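Local coordinates for response regulator receiver domain protein (CheY-like) (Methylobacillus flagellatus KT, PDB 3I42) that probably serves as a phosphorylation-controlled switch in two-component signalling, as CheY-like receiver domains do, although its own pathway is not established, at residues A[5-10]-A[40-45]; A[20-25]-A[110-115]; A[26-31]-A[48-53]. All coordinates share one frame; numbering follows the deposited sequence.

How the interactions relate
All three contacts belong to one receiver domain and are largely buried. Interactions 1 and 2 each bring in helices, but on opposite faces of the parallel sheet. Interaction 1 packs strand 4-9 on helix 36-45. Interaction 2 joins helix 13-25 to helix 109-119, farther from the centre of the chain. Both are purely apolar across the contact, and their centres are about 17 Å apart. Interaction 3 works differently. It links strands 28-33 and 50-54 across the intervening strand 4-9, using a buried alkyl-aromatic contact on one face and a hydrogen bond on the other. Its centre is about 9 Å from each of the others.

Interaction 1: A[5-10]-A[40-45]; sequences QALIVE and LHAMST
Leu40 O is held twice in the helix turn whose Ala42 and Met43 pack on Leu7. It accepts from Ser44 N at 3.0 Å, the ordinary helix bond. It also accepts from Ser44 OG at 2.9 Å. The hydroxyl and the amide come from opposite faces of the carbonyl plane, and the hydroxyl is tilted 34° from that plane. Ser44 thus turns its polar end back on its own helix, and this pair takes no part in the apolar contact.

That contact rests on one leucine. Leu7 points from the strand toward the helix, and its CA lies 8.4 Å from the CA of Ala42. Its CG is anti to the backbone N (chi1 176°), which carries both methyls out toward the helix. The fork then divides its work. Leu7 CD1 meets Ala42 CB at 4.0 Å. Leu7 CD2 meets Met43 CG at 3.8 Å, the closer of the two approaches. The Leu7 and Met43 side chains cross obliquely, and the bent thioether chain meets the leucine through its CG. The small Ala42 probably allows the close approach of helix and strand here.

This is strand-to-helix packing in the doubly wound alpha/beta fold of receiver domains. Leu7 also touches Tyr48, while Met43 reaches Leu69 of helix 62-71 and Ser78. Strand 4-9 runs between strands 28-33 and 50-54, with helix 36-45 on one face of the sheet and helix 13-25 on the other, against Ala6 and Ile8.

Interaction 2: A[20-25]-A[110-115]; sequences KELLEM and ASLEPI
The two helix segments come nearest at Leu23 and Leu112, whose CA atoms are 7.8 Å apart. They belong to helix 13-25 and helix 109-119, the first and last helices of the receiver fold, which pack side by side on one face of the central sheet. Segment 110-115 is kinked, because the N of Pro114 makes no bond to the turn before.

Leu112 carries its half of the contact alone. It points toward helix 13-25, and two consecutive leucines receive it. Its CD1 touches Leu22 CB at 4.0 Å and Leu23 CD2 at 3.9 Å. One methyl therefore rests against both the base of Leu22 and the tip of Leu23. Leu22 CG stands anti to its carbonyl carbon (chi1 -61°), which directs the fork past Leu112 CD1 and leaves CB as the nearer part. The Leu22 side chain also touches Ile109. Leu23 and Leu112 cross at about a right angle, so their methyl ends meet without the chains running alongside each other.

The cluster extends inward. Leu23 packs on Phe28, Ala30, Ala6 and Ile8 of the sheet and on Leu116 of the partner helix. Leu112 packs on Leu103 of strand 101-104, at the far edge of the sheet. The second Leu112 methyl shares the same partner as the first: its CD2 lies 4.0 Å from Leu23 CD2.

Interaction 3: A[26-31]-A[48-53]; sequences LGFQAD and YDAVFI
The polar link is a hydrogen bond from Tyr48 OH to Asp31 OD2, 2.8 Å long. The carboxylate oxygen is met on its anti side, 19° out of the carboxylate plane. OD2 itself lies in the plane of the tyrosine ring, at the hydroxyl edge. The two flat groups stand 87° apart, so the ring and the carboxylate meet crosswise and do not stack. Tyr48 CG is anti to its carbonyl carbon (chi1 -68°), and the ring lies across strand 4-9, with its CD1 packed on the backbone of Ala6. Arg46, outside both segments, adds charge beside this pair. Its NE makes a weak hydrogen bond with Tyr48 OH, and its NH1 lies at long, weak ion-pair range of Asp31 OD2. This positive charge would probably help to keep Asp31 ionised. A phenylalanine in place of Tyr48 would probably leave Asp31 OD2 without its hydroxyl donor and Arg46 NE without this acceptor.

In the receiver fold the strand order is 2-1-3-4-5, and strands 28-33 and 50-54 are not neighbours. Strand 4-9 lies between them and pairs with both. The side chains of the two flanking strands therefore meet over it.

The apolar link lies on the other face of the sheet, beside helices 13-25 and 109-119. Phe28 and Ala50 point toward each other across Ala6. Ala50 CB reaches the edge of the phenylalanine ring, near its plane, at 4.4 Å from Phe28 CE2. From helix 109-119, Leu116 also packs on Phe28 and Ile119 touches Ala50.

Interaction 1: A[5-10]-A[40-45]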
loop_
_atom_site.group_PDB
_atom_site.type_symbol
_atom_site.label_atom_id
_atom_site.label_comp_id
_atom_site.label_asym_id
_atom_site.label_seq_id
_atom_site.Cartn_x
_atom_site.Cartn_y
_atom_site.Cartn_z
ATOM N N GLN A 5 0.512 -12.468 18.114
ATOM C CA GLN A 5 1.186 -13.649 17.581
ATOM C C GLN A 5 1.636 -13.426 16.134
ATOM O O GLN A 5 0.832 -13.058 15.279
ATOM C CB GLN A 5 0.254 -14.851 17.628
ATOM C CG GLN A 5 0.256 -15.614 18.942
ATOM C CD GLN A 5 -0.472 -16.942 18.784
ATOM O OE1 GLN A 5 0.100 -18.019 19.025
ATOM N NE2 GLN A 5 -1.732 -16.873 18.333
ATOM N N ALA A 6 2.902 -13.692 15.856
ATOM C CA ALA A 6 3.453 -13.377 14.550
ATOM C C ALA A 6 3.997 -14.639 13.908
ATOM O O ALA A 6 4.482 -15.520 14.598
ATOM C CB ALA A 6 4.549 -12.321 14.668
ATOM N N LEU A 7 3.878 -14.717 12.582
ATOM C CA LEU A 7 4.501 -15.763 11.798
ATOM C C LEU A 7 5.527 -15.109 10.905
ATOM O O LEU A 7 5.245 -14.140 10.203
ATOM C CB LEU A 7 3.465 -16.537 10.957
ATOM C CG LEU A 7 4.015 -17.632 10.004
ATOM C CD1 LEU A 7 4.367 -18.904 10.739
ATOM C CD2 LEU A 7 3.032 -17.959 8.870
ATOM N N ILE A 8 6.728 -15.648 10.955
ATOM C CA ILE A 8 7.793 -15.191 10.113
ATOM C C ILE A 8 8.053 -16.217 9.024
ATOM O O ILE A 8 8.234 -17.404 9.312
ATOM C CB ILE A 8 9.088 -15.013 10.935
ATOM C CG1 ILE A 8 8.898 -13.942 11.990
ATOM C CG2 ILE A 8 10.269 -14.682 10.035
ATOM C CD1 ILE A 8 9.886 -14.181 13.201
ATOM N N VAL A 9 8.098 -15.748 7.778
ATOM C CA VAL A 9 8.394 -16.623 6.639
ATOM C C VAL A 9 9.709 -16.226 5.997
ATOM O O VAL A 9 9.825 -15.185 5.320
ATOM C CB VAL A 9 7.254 -16.615 5.568
ATOM C CG1 VAL A 9 7.580 -17.624 4.462
ATOM C CG2 VAL A 9 5.880 -16.924 6.216
ATOM N N GLU A 10 10.697 -17.081 6.178
ATOM C CA GLU A 10 12.065 -16.707 5.893
ATOM C C GLU A 10 12.863 -17.990 5.881
ATOM O O GLU A 10 12.766 -18.788 6.835
ATOM C CB GLU A 10 12.568 -15.752 7.007
ATOM C CG GLU A 10 14.078 -15.651 7.152
ATOM C CD GLU A 10 14.776 -15.258 5.859
ATOM O OE1 GLU A 10 14.377 -14.238 5.256
ATOM O OE2 GLU A 10 15.734 -15.966 5.451
ATOM N N LEU A 40 1.649 -21.918 4.425
ATOM C CA LEU A 40 0.286 -22.435 4.182
ATOM C C LEU A 40 -0.136 -23.461 5.214
ATOM O O LEU A 40 -1.187 -23.315 5.793
ATOM C CB LEU A 40 0.166 -23.030 2.779
ATOM C CG LEU A 40 0.061 -21.908 1.739
ATOM C CD1 LEU A 40 0.509 -22.393 0.359
ATOM C CD2 LEU A 40 -1.351 -21.342 1.683
ATOM N N HIS A 41 0.691 -24.473 5.483
ATOM C CA HIS A 41 0.359 -25.428 6.557
ATOM C C HIS A 41 0.223 -24.772 7.914
ATOM O O HIS A 41 -0.692 -25.123 8.669
ATOM C CB HIS A 41 1.351 -26.585 6.630
ATOM C CG HIS A 41 1.306 -27.486 5.433
ATOM N ND1 HIS A 41 2.407 -27.717 4.628
ATOM C CD2 HIS A 41 0.288 -28.197 4.885
ATOM C CE1 HIS A 41 2.069 -28.535 3.643
ATOM N NE2 HIS A 41 0.789 -28.840 3.775
ATOM N N ALA A 42 1.110 -23.812 8.227
ATOM C CA ALA A 42 1.056 -23.089 9.517
ATOM C C ALA A 42 -0.199 -22.235 9.650
ATOM O O ALA A 42 -0.827 -22.186 10.705
ATOM C CB ALA A 42 2.317 -22.238 9.738
ATOM N N MET A 43 -0.575 -21.562 8.575
ATOM C CA MET A 43 -1.729 -20.665 8.632
ATOM C C MET A 43 -3.054 -21.419 8.598
ATOM O O MET A 43 -4.093 -20.875 8.991
ATOM C CB MET A 43 -1.653 -19.654 7.504
ATOM C CG MET A 43 -0.587 -18.635 7.759
ATOM S SD MET A 43 -1.246 -17.003 7.847
ATOM C CE MET A 43 -2.772 -17.152 8.765
ATOM N N SER A 44 -3.002 -22.661 8.112
ATOM C CA SER A 44 -4.114 -23.599 8.220
ATOM C C SER A 44 -4.437 -23.767 9.694
ATOM O O SER A 44 -5.519 -23.407 10.154
ATOM C CB SER A 44 -3.736 -24.991 7.673
ATOM O OG SER A 44 -3.517 -24.999 6.273
ATOM N N THR A 45 -3.468 -24.294 10.426
ATOM C CA THR A 45 -3.704 -24.796 11.767
ATOM C C THR A 45 -3.784 -23.699 12.836
ATOM O O THR A 45 -4.589 -23.801 13.773
ATOM C CB THR A 45 -2.642 -25.865 12.141
ATOM O OG1 THR A 45 -1.367 -25.229 12.304
ATOM C CG2 THR A 45 -2.535 -26.938 11.040
#

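Interaction 2: A[20-25]-A[110-115]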
loop_
_atom_site.group_PDB
_atom_site.type_symbol
_atom_site.label_atom_id
_atom_site.label_comp_id
_atom_site.label_asym_id
_atom_site.label_seq_id
_atom_site.Cartn_x
_atom_site.Cartn_y
_atom_site.Cartn_z
ATOM N N LYS A 20 12.860 -13.305 14.957
ATOM C CA LYS A 20 12.030 -13.808 16.037
ATOM C C LYS A 20 12.410 -13.212 17.427
ATOM O O LYS A 20 11.524 -12.932 18.263
ATOM C CB LYS A 20 12.137 -15.318 16.020
ATOM C CG LYS A 20 11.434 -16.064 17.127
ATOM C CD LYS A 20 11.995 -17.477 17.083
ATOM C CE LYS A 20 11.090 -18.515 17.707
ATOM N NZ LYS A 20 11.016 -18.381 19.182
ATOM N N GLU A 21 13.711 -13.020 17.661
ATOM C CA GLU A 21 14.218 -12.362 18.890
ATOM C C GLU A 21 13.730 -10.928 18.997
ATOM O O GLU A 21 13.255 -10.486 20.036
ATOM C CB GLU A 21 15.740 -12.304 18.853
ATOM C CG GLU A 21 16.481 -13.587 19.177
ATOM C CD GLU A 21 17.978 -13.312 19.461
ATOM O OE1 GLU A 21 18.846 -13.658 18.603
ATOM O OE2 GLU A 21 18.266 -12.722 20.545
ATOM N N LEU A 22 13.835 -10.195 17.900
ATOM C CA LEU A 22 13.395 -8.823 17.897
ATOM C C LEU A 22 11.914 -8.708 18.210
ATOM O O LEU A 22 11.532 -7.854 19.025
ATOM C CB LEU A 22 13.688 -8.168 16.554
ATOM C CG LEU A 22 15.121 -8.034 16.023
ATOM C CD1 LEU A 22 15.104 -7.349 14.654
ATOM C CD2 LEU A 22 16.066 -7.308 17.010
ATOM N N LEU A 23 11.079 -9.519 17.539
ATOM C CA LEU A 23 9.633 -9.468 17.745
ATOM C C LEU A 23 9.330 -9.756 19.213
ATOM O O LEU A 23 8.483 -9.092 19.832
ATOM C CB LEU A 23 8.889 -10.480 16.843
ATOM C CG LEU A 23 8.852 -10.187 15.337
ATOM C CD1 LEU A 23 8.184 -11.288 14.583
ATOM C CD2 LEU A 23 8.098 -8.905 15.077
ATOM N N GLU A 24 10.014 -10.751 19.762
ATOM C CA GLU A 24 9.837 -11.116 21.162
ATOM C C GLU A 24 10.245 -10.001 22.138
ATOM O O GLU A 24 9.537 -9.710 23.091
ATOM C CB GLU A 24 10.603 -12.392 21.455
ATOM C CG GLU A 24 9.906 -13.604 20.871
ATOM C CD GLU A 24 10.684 -14.892 21.117
ATOM O OE1 GLU A 24 11.925 -14.817 21.345
ATOM O OE2 GLU A 24 10.053 -15.980 21.087
ATOM N N MET A 25 11.361 -9.346 21.866
ATOM C CA MET A 25 11.745 -8.181 22.657
ATOM C C MET A 25 10.679 -7.091 22.629
ATOM O O MET A 25 10.620 -6.258 23.527
ATOM C CB MET A 25 13.052 -7.609 22.138
ATOM C CG MET A 25 14.308 -8.295 22.661
ATOM S SD MET A 25 15.742 -7.341 22.105
ATOM C CE MET A 25 15.082 -5.723 22.239
ATOM N N ALA A 110 13.460 -0.536 15.506
ATOM C CA ALA A 110 12.897 0.799 15.243
ATOM C C ALA A 110 11.916 0.770 14.084
ATOM O O ALA A 110 10.938 1.524 14.053
ATOM C CB ALA A 110 13.999 1.805 14.937
ATOM N N SER A 111 12.215 -0.057 13.101
ATOM C CA SER A 111 11.368 -0.135 11.923
ATOM C C SER A 111 10.159 -1.029 12.229
ATOM O O SER A 111 9.047 -0.767 11.757
ATOM C CB SER A 111 12.190 -0.602 10.717
ATOM O OG SER A 111 12.810 -1.856 10.975
ATOM N N LEU A 112 10.375 -2.044 13.078
ATOM C CA LEU A 112 9.308 -2.935 13.541
ATOM C C LEU A 112 8.299 -2.305 14.468
ATOM O O LEU A 112 7.101 -2.547 14.345
ATOM C CB LEU A 112 9.866 -4.185 14.242
ATOM C CG LEU A 112 10.321 -5.354 13.386
ATOM C CD1 LEU A 112 10.954 -6.392 14.309
ATOM C CD2 LEU A 112 9.139 -5.936 12.615
ATOM N N GLU A 113 8.778 -1.492 15.396
ATOM C CA GLU A 113 7.906 -0.947 16.422
ATOM C C GLU A 113 6.604 -0.247 15.897
ATOM O O GLU A 113 5.526 -0.567 16.380
ATOM C CB GLU A 113 8.710 -0.108 17.437
ATOM C CG GLU A 113 7.898 0.391 18.625
ATOM C CD GLU A 113 7.253 1.732 18.350
ATOM O OE1 GLU A 113 7.840 2.520 17.570
ATOM O OE2 GLU A 113 6.168 2.000 18.909
ATOM N N PRO A 114 6.683 0.673 14.905
ATOM C CA PRO A 114 5.413 1.278 14.436
ATOM C C PRO A 114 4.412 0.283 13.818
ATOM O O PRO A 114 3.203 0.461 13.960
ATOM C CB PRO A 114 5.856 2.294 13.371
ATOM C CG PRO A 114 7.258 1.968 13.037
ATOM C CD PRO A 114 7.855 1.213 14.186
ATOM N N ILE A 115 4.918 -0.761 13.164
ATOM C CA ILE A 115 4.065 -1.821 12.613
ATOM C C ILE A 115 3.316 -2.533 13.731
ATOM O O ILE A 115 2.109 -2.750 13.660
ATOM C CB ILE A 115 4.882 -2.876 11.818
ATOM C CG1 ILE A 115 5.546 -2.228 10.597
ATOM C CG2 ILE A 115 3.986 -4.034 11.405
ATOM C CD1 ILE A 115 6.440 -3.164 9.804
#

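Interaction 3: A[26-31]-A[48-53]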
loop_
_atom_site.group_PDB
_atom_site.type_symbol
_atom_site.label_atom_id
_atom_site.label_comp_id
_atom_site.label_asym_id
_atom_site.label_seq_id
_atom_site.Cartn_x
_atom_site.Cartn_y
_atom_site.Cartn_z
ATOM N N LEU A 26 9.849 -7.069 21.585
ATOM C CA LEU A 26 8.830 -6.024 21.466
ATOM C C LEU A 26 7.484 -6.509 21.957
ATOM O O LEU A 26 6.509 -5.776 21.869
ATOM C CB LEU A 26 8.723 -5.510 20.035
ATOM C CG LEU A 26 9.795 -4.535 19.530
ATOM C CD1 LEU A 26 9.929 -4.585 17.985
ATOM C CD2 LEU A 26 9.513 -3.111 20.002
ATOM N N GLY A 27 7.431 -7.737 22.476
ATOM C CA GLY A 27 6.208 -8.274 23.113
ATOM C C GLY A 27 5.285 -9.182 22.288
ATOM O O GLY A 27 4.079 -9.309 22.586
ATOM N N PHE A 28 5.844 -9.799 21.247
ATOM C CA PHE A 28 5.105 -10.717 20.388
ATOM C C PHE A 28 5.521 -12.115 20.724
ATOM O O PHE A 28 6.646 -12.332 21.142
ATOM C CB PHE A 28 5.445 -10.439 18.925
ATOM C CG PHE A 28 4.566 -9.430 18.306
ATOM C CD1 PHE A 28 4.306 -8.215 18.962
ATOM C CD2 PHE A 28 3.943 -9.686 17.088
ATOM C CE1 PHE A 28 3.437 -7.253 18.391
ATOM C CE2 PHE A 28 3.095 -8.757 16.506
ATOM C CZ PHE A 28 2.830 -7.535 17.146
ATOM N N GLN A 29 4.628 -13.072 20.537
ATOM C CA GLN A 29 5.083 -14.449 20.382
ATOM C C GLN A 29 5.225 -14.691 18.879
ATOM O O GLN A 29 4.362 -14.264 18.113
ATOM C CB GLN A 29 4.094 -15.446 20.992
ATOM C CG GLN A 29 4.723 -16.824 21.259
ATOM C CD GLN A 29 3.811 -17.995 20.867
ATOM O OE1 GLN A 29 2.769 -18.232 21.502
ATOM N NE2 GLN A 29 4.216 -18.745 19.823
ATOM N N ALA A 30 6.286 -15.376 18.463
ATOM C CA ALA A 30 6.599 -15.507 17.044
ATOM C C ALA A 30 7.099 -16.887 16.683
ATOM O O ALA A 30 7.967 -17.397 17.371
ATOM C CB ALA A 30 7.635 -14.471 16.640
ATOM N N ASP A 31 6.533 -17.489 15.624
ATOM C CA ASP A 31 7.077 -18.702 14.990
ATOM C C ASP A 31 7.669 -18.322 13.655
ATOM O O ASP A 31 7.320 -17.305 13.059
ATOM C CB ASP A 31 5.989 -19.749 14.691
ATOM C CG ASP A 31 5.040 -19.978 15.859
ATOM O OD1 ASP A 31 5.450 -19.751 17.015
ATOM O OD2 ASP A 31 3.879 -20.394 15.619
ATOM N N TYR A 48 -2.788 -16.018 13.208
ATOM C CA TYR A 48 -1.745 -15.059 13.501
ATOM C C TYR A 48 -2.286 -13.679 13.340
ATOM O O TYR A 48 -3.146 -13.440 12.505
ATOM C CB TYR A 48 -0.564 -15.256 12.564
ATOM C CG TYR A 48 0.143 -16.555 12.819
ATOM C CD1 TYR A 48 1.053 -16.681 13.883
ATOM C CD2 TYR A 48 -0.106 -17.669 12.028
ATOM C CE1 TYR A 48 1.696 -17.891 14.140
ATOM C CE2 TYR A 48 0.527 -18.895 12.282
ATOM C CZ TYR A 48 1.426 -18.998 13.322
ATOM O OH TYR A 48 2.066 -20.200 13.559
ATOM N N ASP A 49 -1.770 -12.756 14.139
ATOM C CA ASP A 49 -2.130 -11.367 14.005
ATOM C C ASP A 49 -1.319 -10.689 12.904
ATOM O O ASP A 49 -1.811 -9.777 12.249
ATOM C CB ASP A 49 -1.903 -10.647 15.344
ATOM C CG ASP A 49 -2.711 -11.278 16.490
ATOM O OD1 ASP A 49 -3.934 -11.017 16.563
ATOM O OD2 ASP A 49 -2.131 -12.043 17.291
ATOM N N ALA A 50 -0.055 -11.109 12.752
ATOM C CA ALA A 50 0.853 -10.510 11.764
ATOM C C ALA A 50 1.693 -11.595 11.115
ATOM O O ALA A 50 2.173 -12.500 11.779
ATOM C CB ALA A 50 1.758 -9.474 12.412
ATOM N N VAL A 51 1.847 -11.500 9.803
ATOM C CA VAL A 51 2.633 -12.466 9.053
ATOM C C VAL A 51 3.694 -11.687 8.281
ATOM O O VAL A 51 3.359 -10.781 7.504
ATOM C CB VAL A 51 1.729 -13.310 8.095
ATOM C CG1 VAL A 51 2.546 -14.281 7.235
ATOM C CG2 VAL A 51 0.641 -14.065 8.883
ATOM N N PHE A 52 4.965 -12.025 8.500
ATOM C CA PHE A 52 6.085 -11.315 7.837
ATOM C C PHE A 52 6.638 -12.190 6.760
ATOM O O PHE A 52 7.095 -13.298 7.051
ATOM C CB PHE A 52 7.213 -10.935 8.810
ATOM C CG PHE A 52 6.757 -10.024 9.913
ATOM C CD1 PHE A 52 6.941 -8.656 9.808
ATOM C CD2 PHE A 52 6.152 -10.553 11.051
ATOM C CE1 PHE A 52 6.518 -7.805 10.797
ATOM C CE2 PHE A 52 5.711 -9.722 12.073
ATOM C CZ PHE A 52 5.880 -8.333 11.942
ATOM N N ILE A 53 6.574 -11.705 5.519
ATOM C CA ILE A 53 6.946 -12.535 4.371
ATOM C C ILE A 53 8.136 -11.946 3.630
ATOM O O ILE A 53 8.040 -10.852 3.085
ATOM C CB ILE A 53 5.752 -12.721 3.380
ATOM C CG1 ILE A 53 4.602 -13.469 4.042
ATOM C CG2 ILE A 53 6.182 -13.509 2.141
ATOM C CD1 ILE A 53 3.255 -13.167 3.419
#